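Local coordinates for regulatory protein E2 (Bovine papillomavirus type 1, PDB 2JEU), which regulates viral transcription and probably assists initiation of viral DNA replication with E1, this chain being its N-terminal transactivation domain, at residues Y131-N136 against A150-T155. Numbering follows the deposited sequence.
Sequences YTVYSN and AGADGT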
loop_
_atom_site.group_PDB
_atom_site.type_symbol
_atom_site.label_atom_id
_atom_site.label_comp_id
_atom_site.label_asym_id
_atom_site.label_seq_id
_atom_site.Cartn_x
_atom_site.Cartn_y
_atom_site.Cartn_z
ATOM N N TYR A 131 -4.434 -5.253 -14.137
ATOM C CA TYR A 131 -3.583 -5.397 -12.963
ATOM C C TYR A 131 -2.624 -4.234 -12.925
ATOM O O TYR A 131 -2.206 -3.731 -13.972
ATOM C CB TYR A 131 -2.798 -6.710 -13.018
ATOM C CG TYR A 131 -3.687 -7.924 -13.055
ATOM C CD1 TYR A 131 -4.108 -8.469 -14.276
ATOM C CD2 TYR A 131 -4.133 -8.519 -11.875
ATOM C CE1 TYR A 131 -4.947 -9.580 -14.314
ATOM C CE2 TYR A 131 -4.973 -9.636 -11.904
ATOM C CZ TYR A 131 -5.377 -10.155 -13.123
ATOM O OH TYR A 131 -6.206 -11.249 -13.152
ATOM N N THR A 132 -2.269 -3.805 -11.722
ATOM C CA THR A 132 -1.307 -2.730 -11.580
ATOM C C THR A 132 0.093 -3.248 -11.237
ATOM O O THR A 132 0.320 -3.816 -10.160
ATOM C CB THR A 132 -1.800 -1.706 -10.561
ATOM O OG1 THR A 132 -3.124 -1.314 -10.926
ATOM C CG2 THR A 132 -0.905 -0.478 -10.554
ATOM N N VAL A 133 1.025 -3.075 -12.170
ATOM C CA VAL A 133 2.430 -3.290 -11.855
ATOM C C VAL A 133 3.012 -1.980 -11.353
ATOM O O VAL A 133 2.698 -0.908 -11.869
ATOM C CB VAL A 133 3.282 -3.743 -13.055
ATOM C CG1 VAL A 133 4.319 -4.734 -12.588
ATOM C CG2 VAL A 133 2.440 -4.364 -14.139
ATOM N N TYR A 134 3.853 -2.076 -10.330
ATOM C CA TYR A 134 4.590 -0.932 -9.839
ATOM C C TYR A 134 6.039 -1.222 -10.131
ATOM O O TYR A 134 6.549 -2.264 -9.730
ATOM C CB TYR A 134 4.378 -0.763 -8.342
ATOM C CG TYR A 134 2.949 -0.464 -7.932
ATOM C CD1 TYR A 134 2.103 -1.483 -7.482
ATOM C CD2 TYR A 134 2.450 0.838 -7.974
ATOM C CE1 TYR A 134 0.796 -1.216 -7.091
ATOM C CE2 TYR A 134 1.149 1.115 -7.589
ATOM C CZ TYR A 134 0.329 0.083 -7.146
ATOM O OH TYR A 134 -0.966 0.360 -6.763
ATOM N N SER A 135 6.696 -0.317 -10.846
ATOM C CA SER A 135 8.062 -0.559 -11.298
ATOM C C SER A 135 9.065 -0.593 -10.145
ATOM O O SER A 135 10.030 -1.356 -10.194
ATOM C CB SER A 135 8.484 0.462 -12.359
ATOM O OG SER A 135 8.691 1.735 -11.783
ATOM N N ASN A 136 8.841 0.230 -9.122
ATOM C CA ASN A 136 9.710 0.247 -7.939
ATOM C C ASN A 136 9.023 -0.238 -6.667
ATOM O O ASN A 136 7.916 0.194 -6.354
ATOM C CB ASN A 136 10.277 1.644 -7.705
ATOM C CG ASN A 136 11.384 1.994 -8.667
ATOM O OD1 ASN A 136 11.386 1.563 -9.825
ATOM N ND2 ASN A 136 12.338 2.789 -8.198
ATOM N N ALA A 150 10.058 -4.328 -10.135
ATOM C CA ALA A 150 9.005 -5.239 -10.546
ATOM C C ALA A 150 8.622 -4.999 -11.997
ATOM O O ALA A 150 9.038 -4.009 -12.606
ATOM C CB ALA A 150 7.797 -5.097 -9.639
ATOM N N GLY A 151 7.826 -5.917 -12.533
ATOM C CA GLY A 151 7.473 -5.931 -13.942
ATOM C C GLY A 151 6.607 -7.135 -14.253
ATOM O O GLY A 151 6.178 -7.849 -13.346
ATOM N N ALA A 152 6.358 -7.365 -15.539
ATOM C CA ALA A 152 5.446 -8.417 -15.953
ATOM C C ALA A 152 6.009 -9.250 -17.085
ATOM O O ALA A 152 6.892 -8.803 -17.815
ATOM C CB ALA A 152 4.113 -7.825 -16.344
ATOM N N ASP A 153 5.507 -10.476 -17.197
ATOM C CA ASP A 153 5.852 -11.386 -18.283
ATOM C C ASP A 153 4.711 -12.381 -18.448
ATOM O O ASP A 153 3.701 -12.287 -17.743
ATOM C CB ASP A 153 7.191 -12.101 -18.027
ATOM C CG ASP A 153 7.153 -13.043 -16.823
ATOM O OD1 ASP A 153 8.243 -13.341 -16.291
ATOM O OD2 ASP A 153 6.059 -13.486 -16.404
ATOM N N GLY A 154 4.887 -13.336 -19.360
ATOM C CA GLY A 154 3.856 -14.324 -19.676
ATOM C C GLY A 154 3.462 -15.246 -18.542
ATOM O O GLY A 154 2.392 -15.856 -18.579
ATOM N N THR A 155 4.326 -15.342 -17.535
ATOM C CA THR A 155 4.096 -16.201 -16.380
ATOM C C THR A 155 3.318 -15.480 -15.274
ATOM O O THR A 155 2.380 -16.045 -14.702
ATOM C CB THR A 155 5.434 -16.765 -15.854
ATOM O OG1 THR A 155 6.084 -17.470 -16.920
ATOM C CG2 THR A 155 5.224 -17.708 -14.650
#
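Y134 meets A150 with its backbone carbonyl rather than its ring: the O atom lies against A150 CB, while the bond from CA to CB points away from 150-155. One face of that ring carries T132 CG2, 3.7 Å above the plane and displaced toward the rim, and the side chain also packs on K111 and A114 of strand 110-121. A chi1 of -63° sets CG anti to the carbonyl carbon, separating the ring from the oxygen that faces A150. The other flat group, the D153 carboxylate, lies beyond the paired residues. T155 N approaches OD2 at 2.8 Å from above the carboxylate plane, 46° out of it, closing an Asx turn just past strand 150-152. OD2 also accepts from G156 N, whereas OD1 is held by R167 and the Y169 hydroxyl, so both oxygens of this buried acid have partners.

The segments are joined by the backbone hydrogen bond from A150 N to S135 O (3.0 Å). Farther along, V133 points at the partner strand and lays CG1 over the backbone of G151, near its N and 3.6 Å from its CA. Its other methyl, CG2, faces A152 CB more loosely at 4.4 Å. V133 and A152 both reach L157, and V133 also touches V117, which ties this apolar patch to the strands flanking the pair. The short axes come within 6.0 Å but run at 139°, and the chain turns a corner at S135, so the two segments diverge from the bond at S135 toward Y131 and T155. The pair belongs to a twisted beta hairpin, strands 128-141 and 144-152, in the antiparallel sheet of the E2 transactivation domain.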